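Local coordinates for protein beta-glycosidase (Bacteroides caccae, PDB 6T2R) that probably acts as a family 16 endo-beta-galactosidase, cutting mucin O-glycans to begin their breakdown in the human gut, at residues Asn173-Asn183 and Val203-Ile214. Sequence-based numbering, arbitrary orientation.
Sequences NPKHGNTIPIN and VNGKRNFVYPRI
N208 and N178 clasp each other between two edge strands, 177-181 and 206-212, that run antiparallel with axes 6.8 Å apart. The two amide planes are turned 41° from each other. N178 ND2 donates to N208 OD1 at 2.9 Å, close to the line of the C=O bond, while N208 ND2 gives a hydrogen to the backbone O of N178, also at 2.9 Å, approaching from above the carbonyl plane. N208 reaches across with CG opposite its backbone N (chi1 -177°), and a further hydrogen bond from ND2 to Q158 OE1 helps fix its rotation.

The F209 ring lies under the backbone of G177 and N178, with N178 N 3.8 Å above the ring plane, toward its rim; its plane is almost parallel to that of F201. Y211 turns its ring edge to K175 O, 3.3 Å from CD1, and one water links its OH to P174 O. A second water joins K175 O to V210 O. P174, after a cis peptide bond, passes P212 in the opposite direction, CG to CG at 3.6 Å, and its CD lies 3.9 Å from I214 CD1. At the other end I180 CG2 presses on V203 CG2 at a tight 3.4 Å, next to the type I' turn of a beta hairpin.

No backbone hydrogen bond joins the two strands; side chains and waters link their edges within the beta-sandwich (jelly-roll) fold of GH16.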
ATOM      1  N   ASN A 173      19.134   9.116   8.109  1.00 31.29           N
ATOM      2  CA  ASN A 173      20.199   9.607   7.197  1.00 31.34           C
ATOM      3  C   ASN A 173      20.344   8.649   6.021  1.00 32.92           C
ATOM      4  O   ASN A 173      21.253   7.814   5.995  1.00 35.97           O
ATOM      5  CB  ASN A 173      21.532   9.741   7.934  1.00 34.77           C
ATOM      6  CG  ASN A 173      21.371  10.459   9.252  1.00 37.71           C
ATOM      7  OD1 ASN A 173      20.937   9.861  10.240  1.00 43.59           O
ATOM      8  ND2 ASN A 173      21.667  11.740   9.262  1.00 37.56           N
ATOM      9  N   PRO A 174      19.486   8.723   4.985  1.00 29.41           N
ATOM     10  CA  PRO A 174      18.468   9.769   4.868  1.00 28.66           C
ATOM     11  C   PRO A 174      17.145   9.446   5.556  1.00 27.11           C
ATOM     12  O   PRO A 174      16.929   8.290   5.896  1.00 27.89           O
ATOM     13  CB  PRO A 174      18.242   9.845   3.359  1.00 28.91           C
ATOM     14  CG  PRO A 174      18.546   8.434   2.866  1.00 31.15           C
ATOM     15  CD  PRO A 174      19.536   7.825   3.832  1.00 27.88           C
ATOM     16  N   LYS A 175      16.302  10.465   5.727  1.00 26.25           N
ATOM     17  CA  LYS A 175      14.981  10.361   6.415  1.00 30.94           C
ATOM     18  C   LYS A 175      14.145   9.297   5.679  1.00 26.64           C
ATOM     19  O   LYS A 175      13.936   9.435   4.481  1.00 26.23           O
ATOM     20  CB  LYS A 175      14.301  11.735   6.419  1.00 38.52           C
ATOM     21  CG  LYS A 175      13.474  12.065   7.653  1.00 48.65           C
ATOM     22  CD  LYS A 175      12.992  13.510   7.706  1.00 53.43           C
ATOM     23  CE  LYS A 175      11.844  13.767   6.754  1.00 60.29           C
ATOM     24  NZ  LYS A 175      11.470  15.198   6.764  1.00 67.41           N
ATOM     25  N   HIS A 176      13.701   8.253   6.360  1.00 24.77           N
ATOM     26  CA  HIS A 176      13.040   7.097   5.718  1.00 27.06           C
ATOM     27  C   HIS A 176      11.523   7.293   5.609  1.00 28.14           C
ATOM     28  O   HIS A 176      10.870   6.438   4.948  1.00 29.40           O
ATOM     29  CB  HIS A 176      13.388   5.817   6.474  1.00 27.45           C
ATOM     30  CG  HIS A 176      12.601   5.612   7.721  1.00 28.23           C
ATOM     31  ND1 HIS A 176      11.872   4.475   7.936  1.00 29.96           N
ATOM     32  CD2 HIS A 176      12.440   6.384   8.814  1.00 29.25           C
ATOM     33  CE1 HIS A 176      11.293   4.568   9.114  1.00 29.27           C
ATOM     34  NE2 HIS A 176      11.621   5.719   9.668  1.00 27.81           N
ATOM     35  N   GLY A 177      10.983   8.355   6.197  1.00 25.53           N
ATOM     36  CA  GLY A 177       9.530   8.596   6.209  1.00 28.08           C
ATOM     37  C   GLY A 177       9.153  10.049   6.433  1.00 26.83           C
ATOM     38  O   GLY A 177       9.983  10.827   6.862  1.00 26.58           O
ATOM     39  N   ASN A 178       7.935  10.415   6.068  1.00 26.80           N
ATOM     40  CA  ASN A 178       7.417  11.775   6.325  1.00 28.90           C
ATOM     41  C   ASN A 178       5.890  11.738   6.270  1.00 27.14           C
ATOM     42  O   ASN A 178       5.329  10.976   5.476  1.00 31.15           O
ATOM     43  CB  ASN A 178       8.010  12.773   5.320  1.00 31.79           C
ATOM     44  CG  ASN A 178       7.968  14.194   5.834  1.00 30.45           C
ATOM     45  OD1 ASN A 178       8.314  14.414   6.967  1.00 31.69           O
ATOM     46  ND2 ASN A 178       7.553  15.146   5.012  1.00 31.33           N
ATOM     47  N   THR A 179       5.253  12.607   7.041  1.00 29.84           N
ATOM     48  CA  THR A 179       3.792  12.823   7.030  1.00 27.29           C
ATOM     49  C   THR A 179       3.451  14.009   6.146  1.00 27.63           C
ATOM     50  O   THR A 179       4.301  14.846   5.891  1.00 28.64           O
ATOM     51  CB  THR A 179       3.221  13.049   8.432  1.00 28.52           C
ATOM     52  OG1 THR A 179       3.783  14.280   8.856  1.00 29.37           O
ATOM     53  CG2 THR A 179       3.539  11.939   9.397  1.00 26.67           C
ATOM     54  N   ILE A 180       2.242  13.985   5.625  1.00 28.09           N
ATOM     55  CA  ILE A 180       1.652  15.063   4.804  1.00 31.01           C
ATOM     56  C   ILE A 180       0.153  15.086   5.103  1.00 32.52           C
ATOM     57  O   ILE A 180      -0.454  14.051   5.394  1.00 33.44           O
ATOM     58  CB  ILE A 180       2.006  14.856   3.319  1.00 32.90           C
ATOM     59  CG1 ILE A 180       1.518  16.023   2.462  1.00 32.35           C
ATOM     60  CG2 ILE A 180       1.511  13.518   2.790  1.00 32.33           C
ATOM     61  CD1 ILE A 180       2.315  16.235   1.211  1.00 34.12           C
ATOM     62  N   PRO A 181      -0.461  16.280   5.187  1.00 32.62           N
ATOM     63  CA  PRO A 181      -1.890  16.376   5.456  1.00 35.95           C
ATOM     64  C   PRO A 181      -2.686  15.814   4.278  1.00 35.51           C
ATOM     65  O   PRO A 181      -2.193  15.904   3.138  1.00 31.34           O
ATOM     66  CB  PRO A 181      -2.181  17.886   5.636  1.00 34.80           C
ATOM     67  CG  PRO A 181      -0.803  18.523   5.835  1.00 36.52           C
ATOM     68  CD  PRO A 181       0.181  17.602   5.131  1.00 35.61           C
ATOM     69  N   ILE A 182      -3.894  15.347   4.596  1.00 32.94           N
ATOM     70  CA  ILE A 182      -4.918  14.916   3.608  1.00 32.51           C
ATOM     71  C   ILE A 182      -6.241  15.651   3.868  1.00 33.24           C
ATOM     72  O   ILE A 182      -6.402  16.257   4.930  1.00 32.68           O
ATOM     73  CB  ILE A 182      -5.098  13.383   3.669  1.00 33.08           C
ATOM     74  CG1 ILE A 182      -5.624  12.927   5.027  1.00 29.43           C
ATOM     75  CG2 ILE A 182      -3.791  12.668   3.315  1.00 32.50           C
ATOM     76  CD1 ILE A 182      -6.211  11.547   4.995  1.00 30.52           C
ATOM     77  N   ASN A 183      -7.165  15.557   2.918  1.00 33.78           N
ATOM     78  CA  ASN A 183      -8.593  15.899   3.117  1.00 34.47           C
ATOM     79  C   ASN A 183      -9.250  14.637   3.645  1.00 29.42           C
ATOM     80  O   ASN A 183      -9.593  13.767   2.868  1.00 32.57           O
ATOM     81  CB  ASN A 183      -9.221  16.397   1.814  1.00 38.04           C
ATOM     82  CG  ASN A 183      -8.439  17.542   1.223  1.00 40.78           C
ATOM     83  OD1 ASN A 183      -7.947  17.449   0.105  1.00 41.83           O
ATOM     84  ND2 ASN A 183      -8.258  18.592   2.000  1.00 43.16           N
ATOM     85  N   VAL A 203       1.081  12.820  -2.420  1.00 29.34           N
ATOM     86  CA  VAL A 203      -0.366  12.811  -2.082  1.00 29.17           C
ATOM     87  C   VAL A 203      -1.025  13.922  -2.919  1.00 29.78           C
ATOM     88  O   VAL A 203      -0.505  15.064  -2.884  1.00 27.55           O
ATOM     89  CB  VAL A 203      -0.551  13.003  -0.567  1.00 26.03           C
ATOM     90  CG1 VAL A 203      -2.000  13.118  -0.203  1.00 25.89           C
ATOM     91  CG2 VAL A 203       0.096  11.873   0.215  1.00 28.07           C
ATOM     92  N   ASN A 204      -2.078  13.579  -3.673  1.00 29.54           N
ATOM     93  CA  ASN A 204      -2.779  14.465  -4.641  1.00 31.80           C
ATOM     94  C   ASN A 204      -1.781  15.199  -5.543  1.00 31.41           C
ATOM     95  O   ASN A 204      -2.010  16.347  -5.807  1.00 33.37           O
ATOM     96  CB  ASN A 204      -3.692  15.432  -3.871  1.00 30.64           C
ATOM     97  CG  ASN A 204      -4.647  14.663  -2.983  1.00 31.52           C
ATOM     98  OD1 ASN A 204      -5.155  13.629  -3.401  1.00 29.12           O
ATOM     99  ND2 ASN A 204      -4.859  15.106  -1.756  1.00 25.72           N
ATOM    100  N   GLY A 205      -0.672  14.599  -5.966  1.00 32.26           N
ATOM    101  CA  GLY A 205       0.246  15.303  -6.886  1.00 31.06           C
ATOM    102  C   GLY A 205       1.210  16.269  -6.200  1.00 31.02           C
ATOM    103  O   GLY A 205       2.166  16.667  -6.852  1.00 36.35           O
ATOM    104  N   LYS A 206       1.036  16.543  -4.909  1.00 29.67           N
ATOM    105  CA  LYS A 206       2.001  17.250  -4.048  1.00 30.33           C
ATOM    106  C   LYS A 206       3.109  16.270  -3.622  1.00 31.04           C
ATOM    107  O   LYS A 206       2.811  15.164  -3.165  1.00 25.23           O
ATOM    108  CB  LYS A 206       1.231  17.850  -2.870  1.00 35.33           C
ATOM    109  CG  LYS A 206       2.046  18.666  -1.871  1.00 44.62           C
ATOM    110  CD  LYS A 206       2.199  20.160  -2.171  1.00 52.12           C
ATOM    111  CE  LYS A 206       3.631  20.590  -2.448  1.00 60.66           C
ATOM    112  NZ  LYS A 206       3.700  21.898  -3.154  1.00 64.71           N
ATOM    113  N   ARG A 207       4.369  16.671  -3.770  1.00 30.61           N
ATOM    114  CA  ARG A 207       5.538  15.887  -3.318  1.00 30.57           C
ATOM    115  C   ARG A 207       5.559  15.922  -1.791  1.00 26.89           C
ATOM    116  O   ARG A 207       5.560  17.021  -1.235  1.00 28.27           O
ATOM    117  CB  ARG A 207       6.849  16.449  -3.884  1.00 34.23           C
ATOM    118  CG  ARG A 207       8.093  15.850  -3.225  1.00 40.45           C
ATOM    119  CD  ARG A 207       9.416  15.994  -3.979  1.00 44.96           C
ATOM    120  NE  ARG A 207       9.546  17.212  -4.776  1.00 51.79           N
ATOM    121  CZ  ARG A 207       9.752  18.424  -4.286  1.00 54.63           C
ATOM    122  NH1 ARG A 207       9.865  18.599  -2.977  1.00 59.15           N
ATOM    123  NH2 ARG A 207       9.839  19.457  -5.111  1.00 56.04           N
ATOM    124  N   ASN A 208       5.597  14.751  -1.161  1.00 24.33           N
ATOM    125  CA  ASN A 208       5.759  14.562   0.299  1.00 25.76           C
ATOM    126  C   ASN A 208       7.266  14.585   0.576  1.00 25.65           C
ATOM    127  O   ASN A 208       7.727  15.455   1.290  1.00 22.62           O
ATOM    128  CB  ASN A 208       5.096  13.274   0.807  1.00 25.92           C
ATOM    129  CG  ASN A 208       5.201  13.109   2.315  1.00 26.40           C
ATOM    130  OD1 ASN A 208       5.838  13.919   2.963  1.00 29.51           O
ATOM    131  ND2 ASN A 208       4.637  12.050   2.885  1.00 26.65           N
ATOM    132  N   PHE A 209       8.000  13.616   0.061  1.00 25.48           N
ATOM    133  CA  PHE A 209       9.443  13.511   0.331  1.00 27.00           C
ATOM    134  C   PHE A 209      10.053  12.574  -0.688  1.00 27.04           C
ATOM    135  O   PHE A 209       9.272  11.893  -1.412  1.00 27.69           O
ATOM    136  CB  PHE A 209       9.731  13.055   1.759  1.00 24.62           C
ATOM    137  CG  PHE A 209       9.716  11.568   1.991  1.00 24.16           C
ATOM    138  CD1 PHE A 209       8.519  10.878   2.083  1.00 23.60           C
ATOM    139  CD2 PHE A 209      10.890  10.884   2.248  1.00 25.74           C
ATOM    140  CE1 PHE A 209       8.514   9.526   2.371  1.00 25.68           C
ATOM    141  CE2 PHE A 209      10.886   9.520   2.530  1.00 26.48           C
ATOM    142  CZ  PHE A 209       9.694   8.843   2.588  1.00 27.43           C
ATOM    143  N   VAL A 210      11.391  12.617  -0.739  1.00 25.29           N
ATOM    144  CA  VAL A 210      12.249  11.825  -1.657  1.00 26.18           C
ATOM    145  C   VAL A 210      13.028  10.855  -0.763  1.00 24.51           C
ATOM    146  O   VAL A 210      13.558  11.291   0.236  1.00 24.37           O
ATOM    147  CB  VAL A 210      13.178  12.732  -2.502  1.00 25.61           C
ATOM    148  CG1 VAL A 210      14.109  11.938  -3.415  1.00 24.35           C
ATOM    149  CG2 VAL A 210      12.408  13.750  -3.324  1.00 25.78           C
ATOM    150  N   TYR A 211      13.062   9.573  -1.084  1.00 23.98           N
ATOM    151  CA  TYR A 211      14.031   8.652  -0.461  1.00 24.42           C
ATOM    152  C   TYR A 211      15.142   8.415  -1.469  1.00 23.95           C
ATOM    153  O   TYR A 211      14.896   7.781  -2.490  1.00 24.84           O
ATOM    154  CB  TYR A 211      13.428   7.331   0.007  1.00 24.58           C
ATOM    155  CG  TYR A 211      14.384   6.609   0.918  1.00 22.83           C
ATOM    156  CD1 TYR A 211      14.567   7.051   2.218  1.00 22.63           C
ATOM    157  CD2 TYR A 211      15.177   5.576   0.454  1.00 22.69           C
ATOM    158  CE1 TYR A 211      15.468   6.420   3.063  1.00 23.75           C
ATOM    159  CE2 TYR A 211      16.100   4.945   1.275  1.00 23.43           C
ATOM    160  CZ  TYR A 211      16.242   5.364   2.595  1.00 24.13           C
ATOM    161  OH  TYR A 211      17.133   4.764   3.451  1.00 20.30           O
ATOM    162  N   PRO A 212      16.357   8.946  -1.206  1.00 23.62           N
ATOM    163  CA  PRO A 212      17.489   8.809  -2.110  1.00 21.64           C
ATOM    164  C   PRO A 212      18.291   7.515  -1.922  1.00 23.84           C
ATOM    165  O   PRO A 212      18.414   7.046  -0.809  1.00 23.45           O
ATOM    166  CB  PRO A 212      18.341  10.033  -1.755  1.00 21.13           C
ATOM    167  CG  PRO A 212      18.141  10.187  -0.260  1.00 22.67           C
ATOM    168  CD  PRO A 212      16.698   9.772  -0.018  1.00 23.02           C
ATOM    169  N   ARG A 213      18.832   7.007  -3.042  1.00 25.18           N
ATOM    170  CA  ARG A 213      19.976   6.078  -3.077  1.00 24.79           C
ATOM    171  C   ARG A 213      21.246   6.885  -2.820  1.00 27.52           C
ATOM    172  O   ARG A 213      21.643   7.698  -3.715  1.00 26.20           O
ATOM    173  CB  ARG A 213      20.071   5.342  -4.414  1.00 26.25           C
ATOM    174  CG  ARG A 213      21.145   4.255  -4.419  1.00 27.33           C
ATOM    175  CD  ARG A 213      21.474   3.676  -5.782  1.00 32.16           C
ATOM    176  NE  ARG A 213      20.374   2.999  -6.474  1.00 37.78           N
ATOM    177  CZ  ARG A 213      20.011   1.685  -6.382  1.00 46.83           C
ATOM    178  NH1 ARG A 213      20.640   0.829  -5.576  1.00 43.06           N
ATOM    179  NH2 ARG A 213      18.975   1.233  -7.102  1.00 46.01           N
ATOM    180  N   ILE A 214      21.894   6.641  -1.681  1.00 26.85           N
ATOM    181  CA  ILE A 214      23.108   7.394  -1.271  1.00 27.83           C
ATOM    182  C   ILE A 214      24.352   6.508  -1.437  1.00 28.62           C
ATOM    183  O   ILE A 214      24.263   5.282  -1.417  1.00 30.40           O
ATOM    184  CB  ILE A 214      22.956   7.973   0.151  1.00 29.00           C
ATOM    185  CG1 ILE A 214      22.821   6.897   1.231  1.00 30.69           C
ATOM    186  CG2 ILE A 214      21.792   8.945   0.176  1.00 32.30           C
ATOM    187  CD1 ILE A 214      23.200   7.350   2.633  1.00 32.69           C
TER
HETATM  188  O   HOH W   1      17.401   5.743   5.766  1.00 21.01           O
HETATM  189  O   HOH W   2      14.587  11.380   2.734  1.00 27.25           O